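Local coordinates for SusD superfamily protein (Bacteroides fragilis NCTC 9343, PDB 3NQP) that probably binds glycans at the outer membrane as a SusD-like partner in nutrient uptake, at residues 88-99 with 120-131. Sequence-based numbering, arbitrary orientation.
Sequences LFGRITNLNLFI and VYGLRAFYYFDL
Tyr127, Leu95 and Val120 bury the most surface where helix 89-99 packs against helix 120-131. The CD1 methyl of Leu95 lies at the edge of the Tyr127 ring, near its plane and 3.9 Å from Tyr127 CD2, while the aliphatic part of Arg91 crosses the phenol end at about a right angle, its CD 3.5 Å from Tyr127 OH. The guanidinium of Arg91 goes on past the ring, where its NE is hydrogen-bonded to the carbonyl of His34. Leu95 is a knob in a hole formed by Val120, Leu123, Arg124 and Tyr127; CG anti to the carbonyl carbon (chi1 -57°) and an extended second torsion send CD1 to the backbone of helix 120-131, 3.5 Å from Arg124 CA. Val120 divides its two methyls: CG1 meets Leu95 CB and Ile99 CG1, and CG2 touches the Phe98 ring at CD2, 3.7 Å away. Over these segments the axes approach to 9.8 Å, with 155° between their N-to-C directions, an antiparallel helix pair in the N-terminal, TPR-related helical region of the SusD fold, with helices 21-37 and 163-181 also packing on it. Two isoleucines make CH-pi contacts: Ile99 CD1 stands over the centre of the Tyr121 ring, and Ile92 CD1 covers a face of Tyr128 nearer the rim. The same Ile99 methyl also lies over one face of the Arg124 guanidinium. Arg124, bent at chi3, donates NH1 to Asn96 OD1 at 2.9 Å and a nearly straight 164°; the acceptor is in the guanidinium plane, yet the donor sits well above the amide plane. Asp173 forms a salt bridge with Arg124 NE, giving this buried cation an anionic partner, and both Asn96 ND2 and Tyr128 OH are hydrogen-bonded to the carbonyl oxygen of Arg141.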
loop_
_atom_site.group_PDB
_atom_site.type_symbol
_atom_site.label_atom_id
_atom_site.label_comp_id
_atom_site.label_asym_id
_atom_site.label_seq_id
_atom_site.Cartn_x
_atom_site.Cartn_y
_atom_site.Cartn_z
ATOM N N LEU A 88 0.162 1.867 -16.733
ATOM C CA LEU A 88 -0.864 0.893 -16.415
ATOM C C LEU A 88 -1.834 0.550 -17.553
ATOM O O LEU A 88 -2.571 -0.461 -17.448
ATOM C CB LEU A 88 -1.655 1.294 -15.184
ATOM C CG LEU A 88 -0.823 1.462 -13.894
ATOM C CD1 LEU A 88 -1.710 1.887 -12.720
ATOM C CD2 LEU A 88 -0.077 0.199 -13.567
ATOM N N PHE A 89 -1.890 1.343 -18.611
ATOM C CA PHE A 89 -2.917 1.080 -19.641
ATOM C C PHE A 89 -2.631 -0.182 -20.455
ATOM O O PHE A 89 -3.576 -0.826 -20.942
ATOM C CB PHE A 89 -3.194 2.305 -20.547
ATOM C CG PHE A 89 -4.055 3.337 -19.880
ATOM C CD1 PHE A 89 -5.400 3.084 -19.642
ATOM C CD2 PHE A 89 -3.512 4.518 -19.440
ATOM C CE1 PHE A 89 -6.189 4.004 -19.012
ATOM C CE2 PHE A 89 -4.290 5.429 -18.787
ATOM C CZ PHE A 89 -5.636 5.193 -18.587
ATOM N N GLY A 90 -1.361 -0.566 -20.596
ATOM C CA GLY A 90 -1.065 -1.832 -21.282
ATOM C C GLY A 90 -1.694 -3.004 -20.517
ATOM O O GLY A 90 -2.371 -3.885 -21.106
ATOM N N ARG A 91 -1.522 -2.986 -19.192
ATOM C CA ARG A 91 -2.129 -3.997 -18.310
ATOM C C ARG A 91 -3.649 -4.020 -18.406
ATOM O O ARG A 91 -4.255 -5.095 -18.512
ATOM C CB ARG A 91 -1.714 -3.729 -16.869
ATOM C CG ARG A 91 -0.306 -4.186 -16.584
ATOM C CD ARG A 91 0.255 -3.382 -15.446
ATOM N NE ARG A 91 1.549 -3.887 -15.049
ATOM C CZ ARG A 91 2.712 -3.355 -15.393
ATOM N NH1 ARG A 91 2.804 -2.266 -16.161
ATOM N NH2 ARG A 91 3.803 -3.939 -14.959
ATOM N N ILE A 92 -4.245 -2.827 -18.314
ATOM C CA ILE A 92 -5.699 -2.663 -18.438
ATOM C C ILE A 92 -6.207 -3.245 -19.766
ATOM O O ILE A 92 -7.225 -3.939 -19.789
ATOM C CB ILE A 92 -6.160 -1.183 -18.304
ATOM C CG1 ILE A 92 -6.047 -0.747 -16.842
ATOM C CG2 ILE A 92 -7.640 -0.990 -18.814
ATOM C CD1 ILE A 92 -6.049 0.756 -16.618
ATOM N N THR A 93 -5.510 -2.979 -20.863
ATOM C CA THR A 93 -6.010 -3.433 -22.159
ATOM C C THR A 93 -5.997 -4.963 -22.266
ATOM O O THR A 93 -6.852 -5.530 -22.940
ATOM C CB THR A 93 -5.283 -2.734 -23.339
ATOM O OG1 THR A 93 -3.869 -2.923 -23.219
ATOM C CG2 THR A 93 -5.598 -1.251 -23.306
ATOM N N ASN A 94 -5.066 -5.630 -21.582
ATOM C CA ASN A 94 -5.063 -7.075 -21.503
ATOM C C ASN A 94 -6.247 -7.601 -20.707
ATOM O O ASN A 94 -6.821 -8.651 -21.057
ATOM C CB ASN A 94 -3.737 -7.623 -20.932
ATOM C CG ASN A 94 -2.538 -7.405 -21.889
ATOM O OD1 ASN A 94 -2.681 -6.865 -22.990
ATOM N ND2 ASN A 94 -1.368 -7.804 -21.451
ATOM N N LEU A 95 -6.656 -6.869 -19.672
ATOM C CA LEU A 95 -7.870 -7.213 -18.949
ATOM C C LEU A 95 -9.081 -7.091 -19.876
ATOM O O LEU A 95 -9.916 -7.990 -19.925
ATOM C CB LEU A 95 -8.061 -6.308 -17.739
ATOM C CG LEU A 95 -6.928 -6.253 -16.698
ATOM C CD1 LEU A 95 -7.385 -5.380 -15.570
ATOM C CD2 LEU A 95 -6.519 -7.640 -16.249
ATOM N N ASN A 96 -9.163 -5.989 -20.621
ATOM C CA ASN A 96 -10.283 -5.794 -21.556
ATOM C C ASN A 96 -10.336 -6.942 -22.553
ATOM O O ASN A 96 -11.390 -7.499 -22.819
ATOM C CB ASN A 96 -10.148 -4.438 -22.260
ATOM C CG ASN A 96 -10.121 -3.262 -21.285
ATOM O OD1 ASN A 96 -10.540 -3.396 -20.152
ATOM N ND2 ASN A 96 -9.640 -2.101 -21.742
ATOM N N LEU A 97 -9.174 -7.316 -23.080
ATOM C CA LEU A 97 -9.106 -8.385 -24.059
ATOM C C LEU A 97 -9.571 -9.702 -23.438
ATOM O O LEU A 97 -10.302 -10.451 -24.046
ATOM C CB LEU A 97 -7.662 -8.523 -24.574
ATOM C CG LEU A 97 -7.418 -9.487 -25.744
ATOM C CD1 LEU A 97 -8.300 -9.091 -26.928
ATOM C CD2 LEU A 97 -5.939 -9.491 -26.152
ATOM N N PHE A 98 -9.130 -9.999 -22.221
ATOM C CA PHE A 98 -9.588 -11.219 -21.576
ATOM C C PHE A 98 -11.110 -11.239 -21.445
ATOM O O PHE A 98 -11.750 -12.271 -21.693
ATOM C CB PHE A 98 -8.951 -11.404 -20.225
ATOM C CG PHE A 98 -9.254 -12.741 -19.587
ATOM C CD1 PHE A 98 -8.397 -13.828 -19.755
ATOM C CD2 PHE A 98 -10.367 -12.907 -18.785
ATOM C CE1 PHE A 98 -8.666 -15.051 -19.132
ATOM C CE2 PHE A 98 -10.645 -14.142 -18.185
ATOM C CZ PHE A 98 -9.792 -15.219 -18.391
ATOM N N ILE A 99 -11.687 -10.113 -21.041
ATOM C CA ILE A 99 -13.120 -10.049 -20.813
ATOM C C ILE A 99 -13.869 -10.267 -22.129
ATOM O O ILE A 99 -14.771 -11.107 -22.202
ATOM C CB ILE A 99 -13.550 -8.720 -20.175
ATOM C CG1 ILE A 99 -13.056 -8.650 -18.720
ATOM C CG2 ILE A 99 -15.035 -8.562 -20.244
ATOM C CD1 ILE A 99 -13.310 -7.257 -18.049
ATOM N N VAL A 120 -10.843 -10.689 -13.077
ATOM C CA VAL A 120 -10.390 -9.723 -14.052
ATOM C C VAL A 120 -11.171 -8.407 -13.909
ATOM O O VAL A 120 -10.593 -7.354 -14.024
ATOM C CB VAL A 120 -10.411 -10.294 -15.486
ATOM C CG1 VAL A 120 -10.193 -9.210 -16.491
ATOM C CG2 VAL A 120 -9.324 -11.415 -15.605
ATOM N N TYR A 121 -12.464 -8.464 -13.597
ATOM C CA TYR A 121 -13.204 -7.230 -13.275
ATOM C C TYR A 121 -12.729 -6.593 -11.989
ATOM O O TYR A 121 -12.637 -5.370 -11.902
ATOM C CB TYR A 121 -14.687 -7.498 -13.183
ATOM C CG TYR A 121 -15.405 -7.584 -14.510
ATOM C CD1 TYR A 121 -15.876 -6.419 -15.140
ATOM C CD2 TYR A 121 -15.682 -8.802 -15.116
ATOM C CE1 TYR A 121 -16.581 -6.468 -16.325
ATOM C CE2 TYR A 121 -16.377 -8.849 -16.343
ATOM C CZ TYR A 121 -16.836 -7.674 -16.916
ATOM O OH TYR A 121 -17.542 -7.688 -18.083
ATOM N N GLY A 122 -12.392 -7.413 -10.991
ATOM C CA GLY A 122 -11.792 -6.905 -9.775
ATOM C C GLY A 122 -10.493 -6.151 -10.023
ATOM O O GLY A 122 -10.232 -5.103 -9.418
ATOM N N LEU A 123 -9.638 -6.721 -10.853
ATOM C CA LEU A 123 -8.345 -6.138 -11.144
ATOM C C LEU A 123 -8.465 -4.905 -12.004
ATOM O O LEU A 123 -7.646 -3.978 -11.881
ATOM C CB LEU A 123 -7.439 -7.167 -11.823
ATOM C CG LEU A 123 -6.906 -8.277 -10.919
ATOM C CD1 LEU A 123 -6.073 -9.302 -11.762
ATOM C CD2 LEU A 123 -6.080 -7.769 -9.731
ATOM N N ARG A 124 -9.499 -4.833 -12.838
ATOM C CA ARG A 124 -9.669 -3.622 -13.631
ATOM C C ARG A 124 -10.093 -2.462 -12.706
ATOM O O ARG A 124 -9.595 -1.340 -12.860
ATOM C CB ARG A 124 -10.661 -3.771 -14.764
ATOM C CG ARG A 124 -10.604 -2.602 -15.729
ATOM C CD ARG A 124 -11.324 -2.971 -17.040
ATOM N NE ARG A 124 -12.767 -3.098 -16.834
ATOM C CZ ARG A 124 -13.635 -3.394 -17.801
ATOM N NH1 ARG A 124 -13.209 -3.626 -19.040
ATOM N NH2 ARG A 124 -14.929 -3.436 -17.539
ATOM N N ALA A 125 -10.947 -2.748 -11.723
ATOM C CA ALA A 125 -11.246 -1.794 -10.665
ATOM C C ALA A 125 -9.971 -1.371 -9.907
ATOM O O ALA A 125 -9.790 -0.212 -9.563
ATOM C CB ALA A 125 -12.249 -2.400 -9.656
ATOM N N PHE A 126 -9.145 -2.352 -9.564
ATOM C CA PHE A 126 -7.948 -2.104 -8.801
ATOM C C PHE A 126 -7.052 -1.084 -9.498
ATOM O O PHE A 126 -6.605 -0.126 -8.885
ATOM C CB PHE A 126 -7.201 -3.410 -8.581
ATOM C CG PHE A 126 -5.886 -3.239 -7.909
ATOM C CD1 PHE A 126 -5.810 -3.209 -6.534
ATOM C CD2 PHE A 126 -4.733 -3.122 -8.647
ATOM C CE1 PHE A 126 -4.608 -3.060 -5.910
ATOM C CE2 PHE A 126 -3.510 -2.970 -8.029
ATOM C CZ PHE A 126 -3.453 -2.935 -6.647
ATOM N N TYR A 127 -6.764 -1.324 -10.766
ATOM C CA TYR A 127 -5.900 -0.446 -11.505
ATOM C C TYR A 127 -6.549 0.927 -11.657
ATOM O O TYR A 127 -5.917 1.938 -11.435
ATOM C CB TYR A 127 -5.591 -1.016 -12.883
ATOM C CG TYR A 127 -4.542 -2.120 -12.907
ATOM C CD1 TYR A 127 -3.243 -1.919 -12.419
ATOM C CD2 TYR A 127 -4.827 -3.347 -13.472
ATOM C CE1 TYR A 127 -2.260 -2.939 -12.484
ATOM C CE2 TYR A 127 -3.850 -4.360 -13.554
ATOM C CZ TYR A 127 -2.584 -4.158 -13.082
ATOM O OH TYR A 127 -1.655 -5.187 -13.198
ATOM N N TYR A 128 -7.823 0.967 -12.015
ATOM C CA TYR A 128 -8.453 2.272 -12.199
ATOM C C TYR A 128 -8.565 3.089 -10.909
ATOM O O TYR A 128 -8.628 4.312 -10.967
ATOM C CB TYR A 128 -9.810 2.146 -12.912
ATOM C CG TYR A 128 -9.655 2.198 -14.432
ATOM C CD1 TYR A 128 -9.244 3.366 -15.085
ATOM C CD2 TYR A 128 -9.884 1.096 -15.188
ATOM C CE1 TYR A 128 -9.072 3.413 -16.479
ATOM C CE2 TYR A 128 -9.758 1.132 -16.592
ATOM C CZ TYR A 128 -9.356 2.290 -17.231
ATOM O OH TYR A 128 -9.240 2.305 -18.620
ATOM N N PHE A 129 -8.593 2.424 -9.757
ATOM C CA PHE A 129 -8.691 3.110 -8.462
ATOM C C PHE A 129 -7.342 3.761 -8.103
ATOM O O PHE A 129 -7.327 4.871 -7.550
ATOM C CB PHE A 129 -9.178 2.146 -7.371
ATOM C CG PHE A 129 -9.357 2.770 -5.996
ATOM C CD1 PHE A 129 -10.052 3.947 -5.817
ATOM C CD2 PHE A 129 -8.833 2.134 -4.868
ATOM C CE1 PHE A 129 -10.226 4.486 -4.552
ATOM C CE2 PHE A 129 -8.990 2.654 -3.607
ATOM C CZ PHE A 129 -9.709 3.851 -3.442
ATOM N N ASP A 130 -6.223 3.104 -8.414
ATOM C CA ASP A 130 -4.910 3.779 -8.335
ATOM C C ASP A 130 -4.908 5.006 -9.280
ATOM O O ASP A 130 -4.509 6.119 -8.863
ATOM C CB ASP A 130 -3.762 2.844 -8.655
ATOM C CG ASP A 130 -3.231 2.068 -7.409
ATOM O OD1 ASP A 130 -3.831 2.159 -6.318
ATOM O OD2 ASP A 130 -2.228 1.357 -7.564
ATOM N N LEU A 131 -5.339 4.824 -10.530
ATOM C CA LEU A 131 -5.330 5.939 -11.483
ATOM C C LEU A 131 -6.216 7.084 -10.978
ATOM O O LEU A 131 -5.842 8.255 -11.067
ATOM C CB LEU A 131 -5.743 5.484 -12.892
ATOM C CG LEU A 131 -4.703 4.593 -13.614
ATOM C CD1 LEU A 131 -5.291 4.094 -14.879
ATOM C CD2 LEU A 131 -3.376 5.285 -13.913
#